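Local structure of putative MAR1 (1X9G) at residues A22-D27 with I63-Y68; V45-A50 with V76-L81. The protein is of unknown function, possibly a ribonuclease, and has the isochorismatase-type fold shared with a family of hydrolases. All coordinates share one frame; numbering follows the deposited sequence.

Interaction 1. Residues A22-D27 with I63-Y68; sequences AFLCVD and IVTEHY
L24, C25 and V26 lie beside I63, V64 and T65 in neighbouring parallel strands, their axes 4.7 Å apart at an angle of 22°. The ladder alternates regularly: I63 N donates to F23 O, C25 N to I63 O at 2.6 Å, and T65 N to C25 O. Just past strand 21-26, D27 N adds a further bond to T65 O. On one face, CD1 of L24 rests against CG2 of I63 at 3.6 Å. With its CG anti to the backbone N (chi1 -172°), L24 also brings CD1 within 4.2 Å of T65 CG2. C25 and V64 occupy the opposite face, CB against CG2 in a looser contact.

The polar end centres on the D27 carboxylate. T65 OG1 donates to D27 OD2 over 2.9 Å, meeting the syn side but 33° out of the carboxylate plane. The other oxygen, OD1, lies 3.5 Å from H67 CB, and the imidazole is set obliquely to the carboxylate. OD1 also forms a salt bridge with K90, while the D27 side chain packs on C120. This ending of adjacent parallel strands, with an aspartate and a lysine gathered at the C-terminal ends of the strands and a cysteine coming from helix 117-130, is consistent with the Asp-Lys-Cys site of isochorismatase-like cysteine hydrolases, here held in part by T65.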
ATOM      1  N   ALA A  22      21.549 -15.884   6.045  1.00 64.61           N
ATOM      2  CA  ALA A  22      22.542 -15.340   5.104  1.00 63.54           C
ATOM      3  C   ALA A  22      22.322 -13.845   4.896  1.00 63.20           C
ATOM      4  O   ALA A  22      21.189 -13.391   4.616  1.00 63.04           O
ATOM      5  CB  ALA A  22      22.547 -16.099   3.739  1.00 62.53           C
ATOM      6  N   PHE A  23      23.400 -13.089   5.096  1.00 62.03           N
ATOM      7  CA  PHE A  23      23.531 -11.750   4.577  1.00 61.11           C
ATOM      8  C   PHE A  23      24.003 -11.825   3.127  1.00 60.96           C
ATOM      9  O   PHE A  23      25.009 -12.451   2.804  1.00 60.78           O
ATOM     10  CB  PHE A  23      24.467 -10.913   5.450  1.00 61.10           C
ATOM     11  CG  PHE A  23      24.053 -10.863   6.915  1.00 61.56           C
ATOM     12  CD1 PHE A  23      24.954 -11.179   7.915  1.00 62.36           C
ATOM     13  CD2 PHE A  23      22.753 -10.496   7.284  1.00 61.62           C
ATOM     14  CE1 PHE A  23      24.574 -11.136   9.285  1.00 64.23           C
ATOM     15  CE2 PHE A  23      22.367 -10.449   8.639  1.00 64.48           C
ATOM     16  CZ  PHE A  23      23.293 -10.776   9.648  1.00 63.45           C
ATOM     17  N   LEU A  24      23.227 -11.212   2.241  1.00 60.69           N
ATOM     18  CA  LEU A  24      23.474 -11.304   0.816  1.00 60.09           C
ATOM     19  C   LEU A  24      23.716  -9.921   0.276  1.00 59.96           C
ATOM     20  O   LEU A  24      22.792  -9.105   0.237  1.00 60.99           O
ATOM     21  CB  LEU A  24      22.281 -11.950   0.145  1.00 59.80           C
ATOM     22  CG  LEU A  24      22.395 -12.312  -1.310  1.00 59.85           C
ATOM     23  CD1 LEU A  24      23.828 -12.788  -1.622  1.00 58.67           C
ATOM     24  CD2 LEU A  24      21.297 -13.362  -1.691  1.00 59.66           C
ATOM     25  N   CYS A  25      24.958  -9.664  -0.133  1.00 59.68           N
ATOM     26  CA  CYS A  25      25.382  -8.334  -0.514  1.00 59.24           C
ATOM     27  C   CYS A  25      25.417  -8.242  -2.034  1.00 58.80           C
ATOM     28  O   CYS A  25      26.332  -8.781  -2.687  1.00 58.25           O
ATOM     29  CB  CYS A  25      26.740  -8.016   0.095  1.00 59.14           C
ATOM     30  SG  CYS A  25      27.402  -6.443  -0.498  1.00 60.84           S
ATOM     31  N   VAL A  26      24.409  -7.583  -2.610  1.00 58.37           N
ATOM     32  CA  VAL A  26      24.180  -7.787  -4.041  1.00 58.16           C
ATOM     33  C   VAL A  26      24.657  -6.678  -4.984  1.00 58.15           C
ATOM     34  O   VAL A  26      24.188  -5.571  -4.895  1.00 57.89           O
ATOM     35  CB  VAL A  26      22.789  -8.467  -4.403  1.00 57.87           C
ATOM     36  CG1 VAL A  26      21.830  -8.446  -3.286  1.00 57.66           C
ATOM     37  CG2 VAL A  26      22.196  -7.972  -5.724  1.00 56.61           C
ATOM     38  N   ASP A  27      25.654  -7.015  -5.824  1.00 57.83           N
ATOM     39  CA  ASP A  27      26.153  -6.174  -6.942  1.00 57.38           C
ATOM     40  C   ASP A  27      26.620  -4.732  -6.643  1.00 56.98           C
ATOM     41  O   ASP A  27      26.567  -3.854  -7.501  1.00 55.50           O
ATOM     42  CB  ASP A  27      25.172  -6.206  -8.117  1.00 57.23           C
ATOM     43  CG  ASP A  27      24.868  -7.618  -8.592  1.00 59.19           C
ATOM     44  OD1 ASP A  27      23.963  -7.744  -9.468  1.00 63.34           O
ATOM     45  OD2 ASP A  27      25.521  -8.593  -8.127  1.00 55.08           O
ATOM     46  N   ILE A  63      27.575 -13.141   2.064  1.00 60.85           N
ATOM     47  CA  ILE A  63      27.707 -13.518   0.659  1.00 60.11           C
ATOM     48  C   ILE A  63      27.732 -12.262  -0.241  1.00 60.78           C
ATOM     49  O   ILE A  63      26.907 -11.367  -0.103  1.00 62.57           O
ATOM     50  CB  ILE A  63      26.592 -14.549   0.256  1.00 60.02           C
ATOM     51  CG1 ILE A  63      26.608 -15.763   1.195  1.00 58.94           C
ATOM     52  CG2 ILE A  63      26.670 -14.974  -1.230  1.00 58.44           C
ATOM     53  CD1 ILE A  63      25.441 -16.724   0.976  1.00 58.95           C
ATOM     54  N   VAL A  64      28.700 -12.189  -1.139  1.00 60.57           N
ATOM     55  CA  VAL A  64      28.878 -11.053  -2.021  1.00 59.74           C
ATOM     56  C   VAL A  64      28.757 -11.663  -3.393  1.00 60.08           C
ATOM     57  O   VAL A  64      29.445 -12.631  -3.701  1.00 59.44           O
ATOM     58  CB  VAL A  64      30.305 -10.461  -1.875  1.00 59.77           C
ATOM     59  CG1 VAL A  64      30.561  -9.337  -2.852  1.00 56.74           C
ATOM     60  CG2 VAL A  64      30.570 -10.010  -0.418  1.00 60.49           C
ATOM     61  N   THR A  65      27.853 -11.134  -4.210  1.00 60.48           N
ATOM     62  CA  THR A  65      27.861 -11.475  -5.635  1.00 60.57           C
ATOM     63  C   THR A  65      28.398 -10.261  -6.390  1.00 61.15           C
ATOM     64  O   THR A  65      28.077  -9.107  -6.039  1.00 61.16           O
ATOM     65  CB  THR A  65      26.458 -11.824  -6.179  1.00 60.02           C
ATOM     66  OG1 THR A  65      25.663 -10.649  -6.138  1.00 62.44           O
ATOM     67  CG2 THR A  65      25.784 -12.864  -5.353  1.00 58.52           C
ATOM     68  N   GLU A  66      29.233 -10.515  -7.406  1.00 62.00           N
ATOM     69  CA  GLU A  66      29.599  -9.481  -8.363  1.00 62.12           C
ATOM     70  C   GLU A  66      29.077  -9.956  -9.693  1.00 63.03           C
ATOM     71  O   GLU A  66      29.301 -11.105 -10.085  1.00 62.52           O
ATOM     72  CB  GLU A  66      31.105  -9.272  -8.505  1.00 62.11           C
ATOM     73  CG  GLU A  66      31.991  -9.573  -7.312  1.00 62.69           C
ATOM     74  CD  GLU A  66      33.376  -8.976  -7.476  1.00 62.04           C
ATOM     75  OE1 GLU A  66      34.167  -9.485  -8.307  1.00 63.63           O
ATOM     76  OE2 GLU A  66      33.666  -7.979  -6.785  1.00 59.83           O
ATOM     77  N   HIS A  67      28.418  -9.043 -10.390  1.00 64.01           N
ATOM     78  CA  HIS A  67      27.778  -9.300 -11.660  1.00 65.66           C
ATOM     79  C   HIS A  67      28.674  -8.803 -12.776  1.00 67.03           C
ATOM     80  O   HIS A  67      29.117  -7.660 -12.738  1.00 66.38           O
ATOM     81  CB  HIS A  67      26.474  -8.509 -11.716  1.00 65.67           C
ATOM     82  CG  HIS A  67      25.655  -8.800 -12.920  1.00 64.48           C
ATOM     83  ND1 HIS A  67      24.778  -9.862 -12.977  1.00 63.88           N
ATOM     84  CD2 HIS A  67      25.592  -8.183 -14.123  1.00 63.98           C
ATOM     85  CE1 HIS A  67      24.190  -9.872 -14.157  1.00 65.79           C
ATOM     86  NE2 HIS A  67      24.675  -8.872 -14.876  1.00 65.67           N
ATOM     87  N   TYR A  68      28.902  -9.663 -13.771  1.00 69.89           N
ATOM     88  CA  TYR A  68      29.881  -9.443 -14.857  1.00 72.43           C
ATOM     89  C   TYR A  68      31.029  -8.498 -14.445  1.00 73.14           C
ATOM     90  O   TYR A  68      31.148  -7.393 -14.971  1.00 72.40           O
ATOM     91  CB  TYR A  68      29.157  -8.947 -16.098  1.00 73.98           C
ATOM     92  CG  TYR A  68      29.943  -9.033 -17.384  1.00 76.87           C
ATOM     93  CD1 TYR A  68      30.301  -7.863 -18.086  1.00 78.49           C
ATOM     94  CD2 TYR A  68      30.322 -10.272 -17.919  1.00 78.73           C
ATOM     95  CE1 TYR A  68      31.024  -7.925 -19.274  1.00 78.94           C
ATOM     96  CE2 TYR A  68      31.057 -10.340 -19.110  1.00 79.72           C
ATOM     97  CZ  TYR A  68      31.397  -9.163 -19.782  1.00 78.76           C
ATOM     98  OH  TYR A  68      32.098  -9.227 -20.969  1.00 78.73           O
TER

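Interaction 2. Residues V45-A50 with V76-L81; sequences VANRLA and VPEITL
N47 meets the backbone of E78-T80 with both ends of its side-chain amide. OD1 accepts from T80 N at 3.3 Å, the donor lying in the plane of the N47 carbonyl, and ND2 donates to E78 O at 3.3 Å, with that oxygen only 3° out of the amide plane. The flat group thus bridges the two peptides that flank I79, and these bonds fix its rotation and distinguish its oxygen from its nitrogen. Between them OD1 passes 3.5 Å from I79 CA. A third, weak bond runs from ND2 to E78 OE2, for which the glutamate chain bends at chi2 (70°) and brings OE2 back to ND2, the carboxylate plane steeply inclined to the amide.

Beside this polar clasp is a small apolar contact. A46 CB lies against the longer branch of I79, 3.9 Å from both CG1 and CD1. One turn further along the helix, A50 CB makes a loose contact with a backbone oxygen, T80 O, at 4.2 Å. The short alanine side chains let the loop lie close to the helix.

Two further features position the partners. V76-I79 forms a type I turn closed by I79 N to V76 O, which presents E78 O to N47. R51 donates to T80 O, giving the loop a second polar hold on the same helix. Packing extends along helix 39-55 to V43, which touches both E78 and I79; L28, in the loop after strand 21-26, lies against A46 and I79. Beneath, Y62 of strand 60-67 donates its hydroxyl to A46 O and supports A50, while V45, R48 and L49 turn toward helix 169-176, placing helix 39-55 between that helix and the loop that leads from strand 60-67 to strand 86-90.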
ATOM      1  N   VAL A  45      25.227   0.049   4.871  1.00 60.05           N
ATOM      2  CA  VAL A  45      24.393  -1.047   5.344  1.00 58.37           C
ATOM      3  C   VAL A  45      25.169  -2.332   5.137  1.00 58.17           C
ATOM      4  O   VAL A  45      25.124  -3.228   5.979  1.00 58.73           O
ATOM      5  CB  VAL A  45      22.985  -1.081   4.605  1.00 58.02           C
ATOM      6  CG1 VAL A  45      22.254  -2.386   4.810  1.00 55.90           C
ATOM      7  CG2 VAL A  45      22.111   0.058   5.056  1.00 56.74           C
ATOM      8  N   ALA A  46      25.865  -2.423   4.016  1.00 58.32           N
ATOM      9  CA  ALA A  46      26.786  -3.540   3.727  1.00 58.85           C
ATOM     10  C   ALA A  46      27.839  -3.684   4.804  1.00 58.58           C
ATOM     11  O   ALA A  46      28.022  -4.783   5.334  1.00 58.32           O
ATOM     12  CB  ALA A  46      27.458  -3.368   2.367  1.00 58.70           C
ATOM     13  N   ASN A  47      28.483  -2.573   5.165  1.00 59.29           N
ATOM     14  CA  ASN A  47      29.393  -2.563   6.339  1.00 60.62           C
ATOM     15  C   ASN A  47      28.672  -2.937   7.625  1.00 61.03           C
ATOM     16  O   ASN A  47      29.129  -3.859   8.288  1.00 61.95           O
ATOM     17  CB  ASN A  47      30.142  -1.233   6.528  1.00 60.88           C
ATOM     18  CG  ASN A  47      31.149  -0.952   5.408  1.00 61.45           C
ATOM     19  OD1 ASN A  47      31.878  -1.847   4.948  1.00 63.58           O
ATOM     20  ND2 ASN A  47      31.198   0.312   4.973  1.00 62.51           N
ATOM     21  N   ARG A  48      27.541  -2.274   7.947  1.00 60.51           N
ATOM     22  CA  ARG A  48      26.742  -2.595   9.163  1.00 60.33           C
ATOM     23  C   ARG A  48      26.437  -4.076   9.378  1.00 60.27           C
ATOM     24  O   ARG A  48      26.678  -4.599  10.467  1.00 59.58           O
ATOM     25  CB  ARG A  48      25.435  -1.787   9.257  1.00 60.28           C
ATOM     26  CG  ARG A  48      24.541  -2.177  10.462  1.00 59.89           C
ATOM     27  CD  ARG A  48      23.297  -1.223  10.653  1.00 59.52           C
ATOM     28  NE  ARG A  48      23.648  -0.018  11.423  1.00 55.34           N
ATOM     29  CZ  ARG A  48      22.902   1.084  11.515  1.00 56.51           C
ATOM     30  NH1 ARG A  48      21.711   1.164  10.905  1.00 56.76           N
ATOM     31  NH2 ARG A  48      23.334   2.118  12.238  1.00 53.18           N
ATOM     32  N   LEU A  49      25.905  -4.734   8.347  1.00 60.29           N
ATOM     33  CA  LEU A  49      25.615  -6.185   8.391  1.00 60.34           C
ATOM     34  C   LEU A  49      26.890  -7.035   8.375  1.00 60.69           C
ATOM     35  O   LEU A  49      26.842  -8.238   8.687  1.00 60.83           O
ATOM     36  CB  LEU A  49      24.689  -6.595   7.222  1.00 59.83           C
ATOM     37  CG  LEU A  49      23.169  -6.295   7.300  1.00 61.03           C
ATOM     38  CD1 LEU A  49      22.501  -6.959   8.517  1.00 57.66           C
ATOM     39  CD2 LEU A  49      22.914  -4.832   7.388  1.00 61.61           C
ATOM     40  N   ALA A  50      28.007  -6.420   7.970  1.00 60.59           N
ATOM     41  CA  ALA A  50      29.284  -7.130   7.864  1.00 60.94           C
ATOM     42  C   ALA A  50      29.789  -7.285   9.258  1.00 61.00           C
ATOM     43  O   ALA A  50      30.078  -8.401   9.677  1.00 60.97           O
ATOM     44  CB  ALA A  50      30.303  -6.370   6.986  1.00 60.12           C
ATOM     45  N   VAL A  76      33.289  -2.396  -4.985  1.00 74.89           N
ATOM     46  CA  VAL A  76      33.727  -1.169  -4.288  1.00 75.31           C
ATOM     47  C   VAL A  76      34.506  -1.399  -2.958  1.00 75.76           C
ATOM     48  O   VAL A  76      33.985  -2.048  -2.025  1.00 75.57           O
ATOM     49  CB  VAL A  76      32.537  -0.181  -4.124  1.00 75.37           C
ATOM     50  CG1 VAL A  76      32.779   0.829  -2.990  1.00 75.72           C
ATOM     51  CG2 VAL A  76      32.243   0.510  -5.470  1.00 75.26           C
ATOM     52  N   PRO A  77      35.766  -0.886  -2.891  1.00 76.07           N
ATOM     53  CA  PRO A  77      36.685  -1.062  -1.749  1.00 75.99           C
ATOM     54  C   PRO A  77      36.136  -0.600  -0.410  1.00 75.73           C
ATOM     55  O   PRO A  77      36.361  -1.263   0.600  1.00 75.84           O
ATOM     56  CB  PRO A  77      37.914  -0.204  -2.132  1.00 75.94           C
ATOM     57  CG  PRO A  77      37.474   0.654  -3.247  1.00 75.85           C
ATOM     58  CD  PRO A  77      36.414  -0.110  -3.970  1.00 76.18           C
ATOM     59  N   GLU A  78      35.435   0.528  -0.396  1.00 75.47           N
ATOM     60  CA  GLU A  78      34.868   1.033   0.845  1.00 75.54           C
ATOM     61  C   GLU A  78      33.971   0.000   1.596  1.00 74.49           C
ATOM     62  O   GLU A  78      33.639   0.192   2.768  1.00 74.54           O
ATOM     63  CB  GLU A  78      34.233   2.419   0.599  1.00 76.22           C
ATOM     64  CG  GLU A  78      33.135   2.878   1.586  1.00 80.52           C
ATOM     65  CD  GLU A  78      33.623   3.210   3.018  1.00 85.28           C
ATOM     66  OE1 GLU A  78      34.295   4.258   3.188  1.00 88.73           O
ATOM     67  OE2 GLU A  78      33.288   2.459   3.975  1.00 85.23           O
ATOM     68  N   ILE A  79      33.628  -1.125   0.964  1.00 73.29           N
ATOM     69  CA  ILE A  79      33.112  -2.262   1.741  1.00 72.95           C
ATOM     70  C   ILE A  79      34.240  -3.222   2.214  1.00 73.76           C
ATOM     71  O   ILE A  79      34.854  -3.959   1.408  1.00 73.12           O
ATOM     72  CB  ILE A  79      31.990  -3.067   1.025  1.00 72.41           C
ATOM     73  CG1 ILE A  79      30.784  -2.174   0.729  1.00 72.32           C
ATOM     74  CG2 ILE A  79      31.528  -4.249   1.899  1.00 70.70           C
ATOM     75  CD1 ILE A  79      29.994  -2.576  -0.524  1.00 69.69           C
ATOM     76  N   THR A  80      34.471  -3.217   3.529  1.00 74.25           N
ATOM     77  CA  THR A  80      35.382  -4.148   4.153  1.00 74.63           C
ATOM     78  C   THR A  80      34.708  -5.455   4.550  1.00 74.87           C
ATOM     79  O   THR A  80      34.229  -5.625   5.664  1.00 75.23           O
ATOM     80  CB  THR A  80      36.219  -3.526   5.294  1.00 74.92           C
ATOM     81  OG1 THR A  80      35.635  -2.292   5.720  1.00 71.82           O
ATOM     82  CG2 THR A  80      37.675  -3.257   4.773  1.00 77.49           C
ATOM     83  N   LEU A  81      34.694  -6.360   3.578  1.00 75.28           N
ATOM     84  CA  LEU A  81      34.242  -7.739   3.707  1.00 75.99           C
ATOM     85  C   LEU A  81      34.778  -8.475   4.932  1.00 76.44           C
ATOM     86  O   LEU A  81      35.935  -8.268   5.327  1.00 76.85           O
ATOM     87  CB  LEU A  81      34.686  -8.526   2.460  1.00 76.14           C
ATOM     88  CG  LEU A  81      34.042  -8.271   1.094  1.00 76.23           C
ATOM     89  CD1 LEU A  81      32.555  -7.875   1.295  1.00 74.18           C
ATOM     90  CD2 LEU A  81      34.821  -7.241   0.264  1.00 75.30           C
TER

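The centres of the two interactions lie 11 Å apart, and their segments alternate along the chain: helix 39-55 is the crossover of the beta-alpha-beta unit whose strands pair in interaction 1. The C25 and V64 face of the sheet supports interaction 2 directly. F23 CE2 lies 3.5 Å from L49 CD1, V64 CG2 packs 3.4 Å from L81 CD1, and C25 SG sits 4.2 Å from A46 CB. The opposite face and the strand ends carry the D27 cluster, the probable active site. Interaction 2 lies away from that cluster but holds the loop preceding strand 86-90, the strand that supplies K90 to D27.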